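Local coordinates for protein tapirin (Caldicellulosiruptor kristjanssonii, PDB 6N2B) that probably attaches cells to plant biomass by binding cellulose, through a calcium-containing beta-helical C-terminal domain, at residues Met270-Gln273 with Asn274-Phe278; Leu248-Gly252 with Pro253-Val257. All coordinates share one frame; numbering follows the deposited sequence.

Contacts 1 and 2 are equivalent corners on neighbouring turns of a parallel beta-helix, their centres about 5 Å apart, with contact 2 earlier in the chain. Each joins a strand of one face to the next strand of the same turn, and the faces correspond: 269-272 pairs with 240-250, and 275-278 with 254-257. Contact 2 is buried and contact 1 partly so, yet both place apolar side chains inside the bend: methionine, isoleucine and leucine in the first, cysteine and valine in the second. Contact 1 adds a Tyr271 to Gln273 side-chain hydrogen bond, contact 2 a weak one from Gly252 N to Cys250 SG. Asn274 ND2 joins the corners by hydrogen-bonding Pro253 O.

Contact 1 of 2, residues Met270-Gln273 with Asn274-Phe278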
loop_
_atom_site.group_PDB
_atom_site.type_symbol
_atom_site.label_atom_id
_atom_site.label_comp_id
_atom_site.label_asym_id
_atom_site.label_seq_id
_atom_site.Cartn_x
_atom_site.Cartn_y
_atom_site.Cartn_z
ATOM N N MET A 270 7.571 0.799 -3.800
ATOM C CA MET A 270 6.442 1.645 -3.431
ATOM C C MET A 270 6.441 2.841 -4.377
ATOM O O MET A 270 7.286 3.734 -4.261
ATOM C CB MET A 270 6.532 2.089 -1.976
ATOM C CG MET A 270 5.336 2.873 -1.482
ATOM S SD MET A 270 5.566 3.255 0.267
ATOM C CE MET A 270 3.877 3.586 0.737
ATOM N N TYR A 271 5.514 2.840 -5.325
ATOM C CA TYR A 271 5.383 3.912 -6.301
ATOM C C TYR A 271 4.261 4.842 -5.855
ATOM O O TYR A 271 3.110 4.413 -5.711
ATOM C CB TYR A 271 5.114 3.350 -7.704
ATOM C CG TYR A 271 4.953 4.398 -8.795
ATOM C CD1 TYR A 271 3.777 5.140 -8.906
ATOM C CD2 TYR A 271 5.973 4.648 -9.714
ATOM C CE1 TYR A 271 3.612 6.103 -9.896
ATOM C CE2 TYR A 271 5.819 5.607 -10.719
ATOM C CZ TYR A 271 4.630 6.331 -10.800
ATOM O OH TYR A 271 4.442 7.282 -11.771
ATOM N N ILE A 272 4.589 6.108 -5.668
ATOM C CA ILE A 272 3.623 7.112 -5.253
ATOM C C ILE A 272 3.555 8.159 -6.355
ATOM O O ILE A 272 4.446 9.014 -6.470
ATOM C CB ILE A 272 3.995 7.740 -3.911
ATOM C CG1 ILE A 272 4.172 6.638 -2.859
ATOM C CG2 ILE A 272 2.959 8.776 -3.503
ATOM C CD1 ILE A 272 2.936 5.787 -2.617
ATOM N N GLN A 273 2.486 8.109 -7.154
ATOM C CA GLN A 273 2.353 8.981 -8.323
ATOM C C GLN A 273 2.531 10.460 -7.978
ATOM O O GLN A 273 3.242 11.186 -8.683
ATOM C CB GLN A 273 0.991 8.755 -8.978
ATOM C CG GLN A 273 0.590 9.814 -9.987
ATOM C CD GLN A 273 1.328 9.646 -11.289
ATOM O OE1 GLN A 273 1.756 8.545 -11.638
ATOM N NE2 GLN A 273 1.488 10.739 -12.018
ATOM N N ASN A 274 1.884 10.935 -6.909
ATOM C CA ASN A 274 1.988 12.346 -6.542
ATOM C C ASN A 274 2.511 12.552 -5.125
ATOM O O ASN A 274 3.644 13.020 -4.963
ATOM C CB ASN A 274 0.647 13.048 -6.737
ATOM C CG ASN A 274 0.704 14.509 -6.344
ATOM O OD1 ASN A 274 1.454 15.295 -6.937
ATOM N ND2 ASN A 274 -0.075 14.882 -5.326
ATOM N N LYS A 275 1.723 12.248 -4.091
ATOM C CA LYS A 275 2.059 12.615 -2.718
ATOM C C LYS A 275 1.778 11.458 -1.754
ATOM O O LYS A 275 0.822 10.693 -1.941
ATOM C CB LYS A 275 1.281 13.899 -2.314
ATOM C CG LYS A 275 0.521 13.860 -0.989
ATOM C CD LYS A 275 -0.255 15.170 -0.729
ATOM C CE LYS A 275 -1.683 15.129 -1.289
ATOM N NZ LYS A 275 -2.509 16.316 -0.891
ATOM N N LEU A 276 2.634 11.319 -0.735
ATOM C CA LEU A 276 2.450 10.360 0.351
ATOM C C LEU A 276 2.524 11.116 1.670
ATOM O O LEU A 276 3.408 11.956 1.857
ATOM C CB LEU A 276 3.507 9.246 0.306
ATOM C CG LEU A 276 3.689 8.318 1.514
ATOM C CD1 LEU A 276 2.368 7.644 1.888
ATOM C CD2 LEU A 276 4.758 7.269 1.217
ATOM N N VAL A 277 1.590 10.847 2.573
ATOM C CA VAL A 277 1.516 11.597 3.817
ATOM C C VAL A 277 1.227 10.626 4.949
ATOM O O VAL A 277 0.159 10.007 4.979
ATOM C CB VAL A 277 0.440 12.699 3.776
ATOM C CG1 VAL A 277 0.451 13.503 5.055
ATOM C CG2 VAL A 277 0.666 13.620 2.600
ATOM N N PHE A 278 2.171 10.486 5.873
ATOM C CA PHE A 278 1.885 9.921 7.185
ATOM C C PHE A 278 1.475 11.071 8.090
ATOM O O PHE A 278 2.290 11.941 8.402
ATOM C CB PHE A 278 3.091 9.191 7.749
ATOM C CG PHE A 278 3.329 7.872 7.121
ATOM C CD1 PHE A 278 3.984 7.783 5.911
ATOM C CD2 PHE A 278 2.897 6.708 7.738
ATOM C CE1 PHE A 278 4.209 6.556 5.323
ATOM C CE2 PHE A 278 3.125 5.481 7.158
ATOM C CZ PHE A 278 3.787 5.408 5.947
#
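Leu276 CG is anti to the backbone N (chi1 167°), which lays it beside its own carbonyl carbon, and the extended Met270 chain carries CE across to the leucine inside the bend of residues 270-278. Met270 CE lies 3.8 Å from Leu276 CD2, and the two side chains cross at nearly a right angle, a meeting of one methyl with another. Ile272 lies beside this meeting, packed against Leu276 on the inside of the corner. Its CG2 branch sits 3.3 Å from Lys275 O and 3.9 Å from Leu276 CB. The other branch works alongside it: Ile272 CG1 is 4.2 Å from Leu276 CD2. One isoleucine therefore touches both the backbone and the side chain of the residues that follow the bend. An alanine here would remove both branches and is likely to open a gap beside Leu276, whose side chain would be freer to turn.

No hydrogen bond crosses the bend, which is consistent with its open geometry: the directions of strands 270-272 and 275-278 differ by 110°, and their axes come no closer than 7.9 Å. Polar chemistry lies on another side of the corner. Tyr271 OH donates to Gln273 OE1 at 3.0 Å; the oxygen is level with the tyrosine ring at its edge, while the hydroxyl stands 43° out of the amide's carbonyl plane.

Strand 269-272 runs parallel between 240-250 and 293-296, and strand 275-278 between 254-257 and 300-303. Ile272 touches Val255, and Leu276 touches both Val255 and Met301, extending apolar contact to both adjoining turns of the beta-helix. Tyr271 faces differently, meeting the ring of Tyr295 and touching Ile412 and Lys413 of helix 408-413.

Contact 2 of 2, residues Leu248-Gly252 with Pro253-Val257; sequences LICKG and PEVIV
Cys250 and Val255 face each other across the corner that passes through Lys251, Gly252 and Pro253. The thiol of Cys250 is rotated away from its backbone N (chi1 173°) to lie beside its carbonyl carbon, which presents both CB and SG to the next strand. Val255 answers with a single branch. Its CG1 is opposite the backbone N (chi1 178°), leaving CG2 beside that nitrogen and directed at the cysteine. Val255 CG2 is 3.5 Å from Cys250 CB and 3.6 Å from Cys250 SG, so one methyl rests against the whole of the short cysteine side chain.

The sulfur also has a polar neighbour. Gly252 N donates a weak hydrogen bond to Cys250 SG, at 3.5 Å and an N-H...S angle of 144°. This bond spans two residues of the same bend and may help to hold the thiol in this rotamer. Glu254 O, 3.7 Å from Cys250 SG, adds a carbonyl contact that is not a hydrogen bond.

The turn itself passes through Gly252 and Pro253. Their CA atoms are 3.8 Å apart, the spacing of a trans peptide, and the CB of Pro253 points away from 248-252, although its ring carbons stay against the Gly252 carbonyl carbon.

Charged chains leave the bend for other partners. Lys251 NZ is hydrogen-bonded to the carbonyl oxygens of Ile412 and Phe415. Glu254 forms a salt bridge through OE1 to Arg233 NE, while OE2 has a long, weak ion pair with Lys275 NZ.

At this corner Cys250 and Val255 turn toward each other and Lys251 and Glu254 turn away, while the chain passes from one parallel face to the next, as at a turn of a parallel beta-helix; here it joins strand 240-250 to strand 254-257, well away from the calcium site.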
loop_
_atom_site.group_PDB
_atom_site.type_symbol
_atom_site.label_atom_id
_atom_site.label_comp_id
_atom_site.label_asym_id
_atom_site.label_seq_id
_atom_site.Cartn_x
_atom_site.Cartn_y
_atom_site.Cartn_z
ATOM N N LEU A 248 3.499 -1.628 -3.527
ATOM C CA LEU A 248 2.344 -0.765 -3.293
ATOM C C LEU A 248 2.417 0.313 -4.360
ATOM O O LEU A 248 3.218 1.238 -4.234
ATOM C CB LEU A 248 2.359 -0.155 -1.900
ATOM C CG LEU A 248 1.118 0.610 -1.412
ATOM C CD1 LEU A 248 1.209 0.813 0.068
ATOM C CD2 LEU A 248 0.924 1.969 -2.072
ATOM N N ILE A 249 1.592 0.210 -5.393
ATOM C CA ILE A 249 1.576 1.185 -6.483
ATOM C C ILE A 249 0.312 2.028 -6.386
ATOM O O ILE A 249 -0.804 1.499 -6.422
ATOM C CB ILE A 249 1.653 0.508 -7.857
ATOM C CG1 ILE A 249 2.995 -0.207 -8.023
ATOM C CG2 ILE A 249 1.383 1.541 -8.943
ATOM C CD1 ILE A 249 3.057 -1.111 -9.213
ATOM N N CYS A 250 0.474 3.338 -6.290
ATOM C CA CYS A 250 -0.669 4.238 -6.290
ATOM C C CYS A 250 -0.526 5.205 -7.450
ATOM O O CYS A 250 0.426 5.992 -7.490
ATOM C CB CYS A 250 -0.795 5.016 -4.986
ATOM S SG CYS A 250 -2.106 6.263 -5.135
ATOM N N LYS A 251 -1.466 5.155 -8.387
ATOM C CA LYS A 251 -1.383 6.020 -9.550
ATOM C C LYS A 251 -2.324 7.217 -9.462
ATOM O O LYS A 251 -2.419 7.988 -10.421
ATOM C CB LYS A 251 -1.610 5.198 -10.813
ATOM C CG LYS A 251 -0.438 4.246 -11.056
ATOM C CD LYS A 251 -0.217 3.924 -12.526
ATOM C CE LYS A 251 0.562 4.999 -13.281
ATOM N NZ LYS A 251 1.042 4.489 -14.611
ATOM N N GLY A 252 -2.976 7.419 -8.310
ATOM C CA GLY A 252 -3.773 8.599 -8.046
ATOM C C GLY A 252 -3.043 9.689 -7.268
ATOM O O GLY A 252 -1.826 9.631 -7.045
ATOM N N PRO A 253 -3.788 10.719 -6.847
ATOM C CA PRO A 253 -3.142 11.942 -6.330
ATOM C C PRO A 253 -2.638 11.907 -4.881
ATOM O O PRO A 253 -1.791 12.744 -4.538
ATOM C CB PRO A 253 -4.239 13.011 -6.488
ATOM C CG PRO A 253 -5.515 12.267 -6.581
ATOM C CD PRO A 253 -5.191 10.955 -7.235
ATOM N N GLU A 254 -3.135 11.032 -4.007
ATOM C CA GLU A 254 -2.679 11.010 -2.620
ATOM C C GLU A 254 -2.591 9.576 -2.137
ATOM O O GLU A 254 -3.302 8.698 -2.631
ATOM C CB GLU A 254 -3.600 11.762 -1.623
ATOM C CG GLU A 254 -4.399 12.965 -2.143
ATOM C CD GLU A 254 -5.382 13.530 -1.096
ATOM O OE1 GLU A 254 -6.614 13.307 -1.227
ATOM O OE2 GLU A 254 -4.916 14.186 -0.136
ATOM N N VAL A 255 -1.705 9.358 -1.164
ATOM C CA VAL A 255 -1.763 8.221 -0.257
ATOM C C VAL A 255 -1.686 8.814 1.129
ATOM O O VAL A 255 -0.643 9.338 1.520
ATOM C CB VAL A 255 -0.637 7.205 -0.472
ATOM C CG1 VAL A 255 -0.758 6.081 0.564
ATOM C CG2 VAL A 255 -0.690 6.630 -1.869
ATOM N N ILE A 256 -2.781 8.758 1.866
ATOM C CA ILE A 256 -2.871 9.395 3.170
ATOM C C ILE A 256 -2.985 8.297 4.207
ATOM O O ILE A 256 -3.991 7.581 4.255
ATOM C CB ILE A 256 -4.062 10.353 3.258
ATOM C CG1 ILE A 256 -4.118 11.275 2.020
ATOM C CG2 ILE A 256 -4.020 11.105 4.575
ATOM C CD1 ILE A 256 -3.009 12.327 1.920
ATOM N N VAL A 257 -1.967 8.167 5.046
ATOM C CA VAL A 257 -1.978 7.221 6.155
ATOM C C VAL A 257 -2.270 8.012 7.426
ATOM O O VAL A 257 -1.450 8.830 7.855
ATOM C CB VAL A 257 -0.651 6.459 6.248
ATOM C CG1 VAL A 257 -0.616 5.591 7.502
ATOM C CG2 VAL A 257 -0.435 5.624 4.986
#